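Local coordinates for aspartate-semialdehyde dehydrogenase 2 (Vibrio cholerae, PDB 2R00), which catalyses the NADPH-dependent reductive dephosphorylation of L-aspartyl-4-phosphate to L-aspartate-semialdehyde, a step on the way to lysine, methionine and threonine, at residues Glu115-Phe120 with Ala328-Arg333; Val154-Ser159 with Met214-Glu219. One frame throughout, in Å; residues are numbered along the deposited sequence.

Contact 1. Residues Glu115-Phe120 with Ala328-Arg333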
ATOM      1  N   GLU A 115      11.527   8.098  28.207  1.00 26.67           N
ATOM      2  CA  GLU A 115      12.248   9.190  28.872  1.00 27.49           C
ATOM      3  C   GLU A 115      11.504  10.517  28.787  1.00 26.73           C
ATOM      4  O   GLU A 115      11.582  11.342  29.706  1.00 25.87           O
ATOM      5  CB  GLU A 115      13.641   9.379  28.259  1.00 28.48           C
ATOM      6  CG  GLU A 115      14.795   8.791  29.065  1.00 33.74           C
ATOM      7  CD  GLU A 115      16.099   9.577  28.874  1.00 40.96           C
ATOM      8  OE1 GLU A 115      16.604   9.651  27.721  1.00 44.17           O
ATOM      9  OE2 GLU A 115      16.618  10.131  29.880  1.00 43.36           O
ATOM     10  N   ALA A 116      10.784  10.713  27.680  1.00 25.94           N
ATOM     11  CA  ALA A 116      10.013  11.929  27.448  1.00 25.79           C
ATOM     12  C   ALA A 116       8.928  12.156  28.501  1.00 25.63           C
ATOM     13  O   ALA A 116       8.518  13.300  28.735  1.00 25.55           O
ATOM     14  CB  ALA A 116       9.406  11.927  26.017  1.00 25.87           C
ATOM     15  N   ILE A 117       8.481  11.082  29.150  1.00 25.81           N
ATOM     16  CA  ILE A 117       7.441  11.171  30.188  1.00 26.51           C
ATOM     17  C   ILE A 117       7.790  12.167  31.303  1.00 27.14           C
ATOM     18  O   ILE A 117       6.897  12.765  31.891  1.00 27.42           O
ATOM     19  CB  ILE A 117       7.091   9.778  30.787  1.00 26.60           C
ATOM     20  CG1 ILE A 117       6.467   8.893  29.712  1.00 26.44           C
ATOM     21  CG2 ILE A 117       6.131   9.907  32.001  1.00 26.79           C
ATOM     22  CD1 ILE A 117       6.183   7.465  30.139  1.00 26.27           C
ATOM     23  N   ALA A 118       9.086  12.356  31.558  1.00 28.11           N
ATOM     24  CA  ALA A 118       9.581  13.268  32.602  1.00 28.72           C
ATOM     25  C   ALA A 118       9.090  14.686  32.381  1.00 29.47           C
ATOM     26  O   ALA A 118       8.883  15.444  33.340  1.00 29.45           O
ATOM     27  CB  ALA A 118      11.109  13.244  32.652  1.00 28.63           C
ATOM     28  N   GLU A 119       8.897  15.036  31.107  1.00 29.96           N
ATOM     29  CA  GLU A 119       8.418  16.363  30.720  1.00 30.09           C
ATOM     30  C   GLU A 119       6.933  16.596  31.024  1.00 29.84           C
ATOM     31  O   GLU A 119       6.398  17.647  30.676  1.00 29.39           O
ATOM     32  CB  GLU A 119       8.699  16.636  29.237  1.00 30.37           C
ATOM     33  CG  GLU A 119      10.161  16.541  28.833  1.00 33.31           C
ATOM     34  CD  GLU A 119      10.998  17.764  29.212  1.00 37.93           C
ATOM     35  OE1 GLU A 119      10.452  18.762  29.727  1.00 39.98           O
ATOM     36  OE2 GLU A 119      12.228  17.732  28.969  1.00 41.19           O
ATOM     37  N   PHE A 120       6.274  15.634  31.681  1.00 29.86           N
ATOM     38  CA  PHE A 120       4.872  15.799  32.082  1.00 29.52           C
ATOM     39  C   PHE A 120       4.724  17.008  32.993  1.00 29.89           C
ATOM     40  O   PHE A 120       3.664  17.623  33.053  1.00 29.63           O
ATOM     41  CB  PHE A 120       4.320  14.544  32.776  1.00 29.60           C
ATOM     42  CG  PHE A 120       4.683  14.437  34.248  1.00 29.60           C
ATOM     43  CD1 PHE A 120       3.852  14.983  35.229  1.00 30.55           C
ATOM     44  CD2 PHE A 120       5.853  13.798  34.645  1.00 29.65           C
ATOM     45  CE1 PHE A 120       4.181  14.892  36.587  1.00 30.20           C
ATOM     46  CE2 PHE A 120       6.192  13.698  36.001  1.00 30.87           C
ATOM     47  CZ  PHE A 120       5.349  14.245  36.972  1.00 30.71           C
ATOM     48  N   ALA A 328       0.763   5.674  31.568  1.00 25.81           N
ATOM     49  CA  ALA A 328       0.333   5.811  32.970  1.00 26.43           C
ATOM     50  C   ALA A 328       1.102   4.886  33.915  1.00 27.27           C
ATOM     51  O   ALA A 328       1.379   5.245  35.063  1.00 27.54           O
ATOM     52  CB  ALA A 328      -1.160   5.541  33.097  1.00 25.85           C
ATOM     53  N   GLU A 329       1.403   3.684  33.432  1.00 28.25           N
ATOM     54  CA  GLU A 329       2.149   2.703  34.201  1.00 28.93           C
ATOM     55  C   GLU A 329       3.527   3.240  34.519  1.00 29.93           C
ATOM     56  O   GLU A 329       3.954   3.184  35.664  1.00 30.28           O
ATOM     57  CB  GLU A 329       2.245   1.391  33.424  1.00 29.06           C
ATOM     58  CG  GLU A 329       0.944   0.602  33.403  1.00 29.51           C
ATOM     59  CD  GLU A 329       0.974  -0.563  32.432  1.00 30.40           C
ATOM     60  OE1 GLU A 329      -0.020  -1.304  32.384  1.00 30.15           O
ATOM     61  OE2 GLU A 329       1.974  -0.727  31.699  1.00 31.31           O
ATOM     62  N   LEU A 330       4.210   3.782  33.511  1.00 30.44           N
ATOM     63  CA  LEU A 330       5.551   4.329  33.691  1.00 31.69           C
ATOM     64  C   LEU A 330       5.549   5.613  34.519  1.00 32.08           C
ATOM     65  O   LEU A 330       6.448   5.849  35.332  1.00 31.68           O
ATOM     66  CB  LEU A 330       6.210   4.562  32.331  1.00 31.94           C
ATOM     67  CG  LEU A 330       7.205   3.537  31.790  1.00 33.47           C
ATOM     68  CD1 LEU A 330       6.891   2.107  32.195  1.00 35.05           C
ATOM     69  CD2 LEU A 330       7.290   3.660  30.268  1.00 34.09           C
ATOM     70  N   LEU A 331       4.523   6.428  34.310  1.00 32.56           N
ATOM     71  CA  LEU A 331       4.349   7.668  35.050  1.00 33.65           C
ATOM     72  C   LEU A 331       4.269   7.366  36.548  1.00 34.54           C
ATOM     73  O   LEU A 331       5.007   7.932  37.347  1.00 34.33           O
ATOM     74  CB  LEU A 331       3.080   8.385  34.563  1.00 33.34           C
ATOM     75  CG  LEU A 331       2.676   9.692  35.237  1.00 33.07           C
ATOM     76  CD1 LEU A 331       3.751  10.745  35.042  1.00 31.31           C
ATOM     77  CD2 LEU A 331       1.344  10.168  34.683  1.00 33.39           C
ATOM     78  N   VAL A 332       3.374   6.445  36.892  1.00 35.98           N
ATOM     79  CA  VAL A 332       3.141   5.968  38.256  1.00 37.61           C
ATOM     80  C   VAL A 332       4.383   5.333  38.900  1.00 38.61           C
ATOM     81  O   VAL A 332       4.668   5.558  40.081  1.00 38.67           O
ATOM     82  CB  VAL A 332       1.951   4.964  38.231  1.00 37.72           C
ATOM     83  CG1 VAL A 332       2.177   3.748  39.148  1.00 38.94           C
ATOM     84  CG2 VAL A 332       0.634   5.690  38.496  1.00 37.81           C
ATOM     85  N   ARG A 333       5.116   4.552  38.108  1.00 39.70           N
ATOM     86  CA  ARG A 333       6.289   3.820  38.571  1.00 40.74           C
ATOM     87  C   ARG A 333       7.424   4.761  38.982  1.00 41.34           C
ATOM     88  O   ARG A 333       7.974   4.645  40.084  1.00 41.35           O
ATOM     89  CB  ARG A 333       6.773   2.874  37.465  1.00 40.89           C
ATOM     90  CG  ARG A 333       7.722   1.776  37.924  1.00 41.93           C
ATOM     91  CD  ARG A 333       8.996   1.787  37.085  1.00 42.83           C
ATOM     92  NE  ARG A 333       8.930   0.930  35.906  1.00 43.81           N
ATOM     93  CZ  ARG A 333       9.729   1.039  34.847  1.00 43.72           C
ATOM     94  NH1 ARG A 333      10.654   1.994  34.787  1.00 44.06           N
ATOM     95  NH2 ARG A 333       9.590   0.199  33.834  1.00 44.81           N
TER

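Contact 2. Residues Val154-Ser159 with Met214-Glu219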
ATOM      1  N   VAL A 154       6.190   5.838   3.905  1.00 23.08           N
ATOM      2  CA  VAL A 154       5.152   5.018   4.516  1.00 23.00           C
ATOM      3  C   VAL A 154       3.780   5.313   3.906  1.00 23.58           C
ATOM      4  O   VAL A 154       3.419   6.482   3.704  1.00 23.30           O
ATOM      5  CB  VAL A 154       5.132   5.173   6.065  1.00 22.59           C
ATOM      6  CG1 VAL A 154       4.914   6.656   6.503  1.00 22.37           C
ATOM      7  CG2 VAL A 154       4.098   4.235   6.712  1.00 22.58           C
ATOM      8  N   THR A 155       3.030   4.245   3.628  1.00 23.73           N
ATOM      9  CA  THR A 155       1.641   4.338   3.194  1.00 24.76           C
ATOM     10  C   THR A 155       0.736   3.719   4.264  1.00 25.11           C
ATOM     11  O   THR A 155       0.971   2.580   4.687  1.00 25.68           O
ATOM     12  CB  THR A 155       1.420   3.622   1.831  1.00 25.04           C
ATOM     13  OG1 THR A 155       2.280   4.197   0.843  1.00 25.08           O
ATOM     14  CG2 THR A 155      -0.030   3.775   1.369  1.00 25.58           C
ATOM     15  N   THR A 156      -0.266   4.476   4.722  1.00 25.04           N
ATOM     16  CA  THR A 156      -1.232   3.976   5.698  1.00 25.03           C
ATOM     17  C   THR A 156      -2.572   3.763   5.018  1.00 25.76           C
ATOM     18  O   THR A 156      -2.916   4.472   4.075  1.00 25.46           O
ATOM     19  CB  THR A 156      -1.441   4.934   6.919  1.00 24.88           C
ATOM     20  OG1 THR A 156      -2.110   6.136   6.500  1.00 25.17           O
ATOM     21  CG2 THR A 156      -0.116   5.282   7.587  1.00 24.15           C
ATOM     22  N   TYR A 157      -3.334   2.805   5.531  1.00 26.62           N
ATOM     23  CA  TYR A 157      -4.589   2.411   4.920  1.00 28.11           C
ATOM     24  C   TYR A 157      -5.672   2.361   5.987  1.00 29.43           C
ATOM     25  O   TYR A 157      -5.516   1.695   7.012  1.00 28.67           O
ATOM     26  CB  TYR A 157      -4.463   1.024   4.282  1.00 27.75           C
ATOM     27  CG  TYR A 157      -3.343   0.863   3.285  1.00 27.06           C
ATOM     28  CD1 TYR A 157      -2.115   0.333   3.670  1.00 28.51           C
ATOM     29  CD2 TYR A 157      -3.521   1.205   1.950  1.00 27.35           C
ATOM     30  CE1 TYR A 157      -1.078   0.155   2.755  1.00 27.73           C
ATOM     31  CE2 TYR A 157      -2.498   1.030   1.019  1.00 27.93           C
ATOM     32  CZ  TYR A 157      -1.276   0.507   1.430  1.00 28.25           C
ATOM     33  OH  TYR A 157      -0.253   0.346   0.521  1.00 27.76           O
ATOM     34  N   GLN A 158      -6.763   3.073   5.732  1.00 31.33           N
ATOM     35  CA  GLN A 158      -7.932   3.055   6.595  1.00 34.17           C
ATOM     36  C   GLN A 158      -9.183   3.255   5.751  1.00 34.85           C
ATOM     37  O   GLN A 158      -9.108   3.764   4.635  1.00 34.87           O
ATOM     38  CB  GLN A 158      -7.831   4.142   7.673  1.00 33.80           C
ATOM     39  CG  GLN A 158      -7.699   5.549   7.129  1.00 35.19           C
ATOM     40  CD  GLN A 158      -7.290   6.558   8.193  1.00 36.69           C
ATOM     41  OE1 GLN A 158      -7.765   6.506   9.332  1.00 41.66           O
ATOM     42  NE2 GLN A 158      -6.398   7.480   7.826  1.00 38.57           N
ATOM     43  N   SER A 159     -10.327   2.855   6.302  1.00 36.34           N
ATOM     44  CA  SER A 159     -11.619   2.937   5.615  1.00 37.91           C
ATOM     45  C   SER A 159     -11.974   4.374   5.262  1.00 39.18           C
ATOM     46  O   SER A 159     -11.643   5.297   6.007  1.00 38.75           O
ATOM     47  CB  SER A 159     -12.707   2.405   6.532  1.00 37.49           C
ATOM     48  OG  SER A 159     -12.802   3.235   7.680  1.00 37.87           O
ATOM     49  N   MET A 214       1.397  15.441   6.858  1.00 24.29           N
ATOM     50  CA  MET A 214       2.381  16.286   7.543  1.00 23.14           C
ATOM     51  C   MET A 214       2.374  16.027   9.045  1.00 22.85           C
ATOM     52  O   MET A 214       3.419  16.064   9.695  1.00 22.29           O
ATOM     53  CB  MET A 214       2.125  17.772   7.250  1.00 23.52           C
ATOM     54  CG  MET A 214       2.585  18.227   5.861  1.00 23.22           C
ATOM     55  SD  MET A 214       4.196  17.587   5.323  1.00 27.52           S
ATOM     56  CE  MET A 214       5.362  18.121   6.599  1.00 26.88           C
ATOM     57  N   LYS A 215       1.197  15.762   9.599  1.00 22.17           N
ATOM     58  CA  LYS A 215       1.093  15.495  11.035  1.00 22.73           C
ATOM     59  C   LYS A 215       1.865  14.249  11.434  1.00 22.52           C
ATOM     60  O   LYS A 215       2.491  14.224  12.486  1.00 21.89           O
ATOM     61  CB  LYS A 215      -0.366  15.416  11.478  1.00 23.15           C
ATOM     62  CG  LYS A 215      -0.969  16.788  11.752  1.00 23.92           C
ATOM     63  CD  LYS A 215      -2.483  16.815  11.675  1.00 28.43           C
ATOM     64  CE  LYS A 215      -3.121  15.497  12.068  1.00 30.47           C
ATOM     65  NZ  LYS A 215      -3.108  15.250  13.526  1.00 35.23           N
ATOM     66  N   MET A 216       1.854  13.238  10.562  1.00 22.82           N
ATOM     67  CA  MET A 216       2.635  12.023  10.765  1.00 23.43           C
ATOM     68  C   MET A 216       4.139  12.304  10.752  1.00 22.87           C
ATOM     69  O   MET A 216       4.884  11.773  11.577  1.00 22.61           O
ATOM     70  CB  MET A 216       2.257  10.982   9.713  1.00 23.65           C
ATOM     71  CG  MET A 216       2.870   9.611   9.919  1.00 24.85           C
ATOM     72  SD  MET A 216       1.919   8.270   9.128  1.00 26.13           S
ATOM     73  CE  MET A 216       2.530   6.912  10.116  1.00 25.46           C
ATOM     74  N   VAL A 217       4.580  13.155   9.829  1.00 22.05           N
ATOM     75  CA  VAL A 217       5.967  13.586   9.790  1.00 21.07           C
ATOM     76  C   VAL A 217       6.367  14.187  11.126  1.00 20.74           C
ATOM     77  O   VAL A 217       7.370  13.806  11.705  1.00 19.92           O
ATOM     78  CB  VAL A 217       6.202  14.652   8.689  1.00 21.32           C
ATOM     79  CG1 VAL A 217       7.640  15.162   8.746  1.00 20.79           C
ATOM     80  CG2 VAL A 217       5.879  14.098   7.303  1.00 19.70           C
ATOM     81  N   TRP A 218       5.561  15.130  11.606  1.00 21.10           N
ATOM     82  CA  TRP A 218       5.880  15.883  12.811  1.00 21.05           C
ATOM     83  C   TRP A 218       5.842  15.004  14.058  1.00 21.19           C
ATOM     84  O   TRP A 218       6.714  15.126  14.928  1.00 21.10           O
ATOM     85  CB  TRP A 218       4.944  17.091  12.953  1.00 21.95           C
ATOM     86  CG  TRP A 218       5.064  18.072  11.808  1.00 22.73           C
ATOM     87  CD1 TRP A 218       6.205  18.380  11.098  1.00 23.57           C
ATOM     88  CD2 TRP A 218       4.020  18.888  11.260  1.00 24.07           C
ATOM     89  NE1 TRP A 218       5.921  19.322  10.130  1.00 24.03           N
ATOM     90  CE2 TRP A 218       4.595  19.662  10.217  1.00 23.52           C
ATOM     91  CE3 TRP A 218       2.656  19.051  11.553  1.00 24.37           C
ATOM     92  CZ2 TRP A 218       3.850  20.568   9.458  1.00 23.27           C
ATOM     93  CZ3 TRP A 218       1.911  19.959  10.786  1.00 23.83           C
ATOM     94  CH2 TRP A 218       2.512  20.698   9.752  1.00 22.98           C
ATOM     95  N   GLU A 219       4.853  14.114  14.138  1.00 20.71           N
ATOM     96  CA  GLU A 219       4.815  13.116  15.216  1.00 21.25           C
ATOM     97  C   GLU A 219       6.046  12.202  15.210  1.00 21.30           C
ATOM     98  O   GLU A 219       6.641  11.965  16.251  1.00 21.79           O
ATOM     99  CB  GLU A 219       3.521  12.293  15.168  1.00 20.98           C
ATOM    100  CG  GLU A 219       2.259  13.102  15.497  1.00 20.97           C
ATOM    101  CD  GLU A 219       1.002  12.245  15.627  1.00 21.56           C
ATOM    102  OE1 GLU A 219       1.090  11.111  16.128  1.00 21.93           O
ATOM    103  OE2 GLU A 219      -0.093  12.728  15.252  1.00 23.58           O
TER

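Contact 1. Residues Glu115-Phe120 with Ala328-Arg333
One face of the Phe120 ring takes the methyl CD1 of Leu331, a CH-pi contact in which CD1 sits 3.9 Å from the ring centroid and 16° off the normal. The methyl is displaced toward the CD2 side of the rim, with CD2 its nearest ring atom at 3.7 Å. At the ring's edge, in its plane, lies the backbone O of Ile117, which also accepts the N-H of Phe120. With chi1 at 82°, CG of Phe120 is wedged between its own backbone N and carbonyl carbon, and the ring is brought up against the helix. Here a 3-10 turn from the loop between strands 91-94 and 125-127 packs on the C-terminal helix 316-335, beside those two strands at one edge of the Rossmann-type sheet of the nucleotide-binding domain. Val91 and Ile126 of that sheet also pack against the Phe120 side chain. Ile117 divides its branches between two helix residues. Its CG2 lies 4.0 Å from Leu331 CD1, so that this one methyl is shared by the ring and the isoleucine. The other branch extends from CG1, chi2 175°, and carries CD1 to 3.6 Å from Leu330 CB, the two side chains crossing at about a right angle. On the helix's far side from this turn, Glu329 OE2 makes a salt bridge with Arg26.

Contact 2. Residues Val154-Ser159 with Met214-Glu219
Met216 reaches from helix 211-223 to Thr156 on strand 149-159, and the two side chains meet tip to tip where the helix packs against the mixed sheet of the dimerisation domain. The methyl CG2 of Thr156 faces the end of the thioether: it is 3.9 Å from Met216 SD and 4.0 Å from Met216 CE. Two residues back along the same side of the strand, Val154 offers CG1 to the same sulfur, more loosely, at 4.3 Å from Met216 SD. No hydrogen bond joins the two segments; the touch is apolar and buried. The reach comes from the methionine's stretched form: CG is anti to the backbone N, chi1 -173°, and the chain stays extended to the methyl.

The contact lies beside the active site. Ser132 and Met136 of helix 131-147, which begins at the acyl-thioester cysteine, Cys131, touch the methionine, and the side chain of Thr156 is about 4 Å from that of His244, the predicted proton acceptor. Flanking the touching residues are Gln158, predicted to bind substrate, and Lys215, predicted to bind phosphate. Gln158 NE2 is hydrogen-bonded to Glu212 OE1, earlier on helix 211-223, a second, polar tie between strand and helix. One turn on from Lys215, Glu219 OE1 accepts hydrogen bonds from Asn130 N and Thr133 OG1.

From the N terminus, the chain builds most of the nucleotide-binding domain before reaching 115-120, the first side of contact 1. It then adds strand 125-127 and passes through helix 131-147 into the dimerisation domain. There 154-159 opens a shorter loop, which includes the unmodelled residues 170-198 and is closed at 214-219 by contact 2. The rest of the second sheet follows, and only on helix 316-335 does the chain return to complete contact 1. Contact 2 thus falls within the larger excursion, without crossing. Their centres are about 25 Å apart, on opposite sides of the chain's centre: contact 1 ties the C-terminal helix back to the first domain, contact 2 joins sheet and helix within the second.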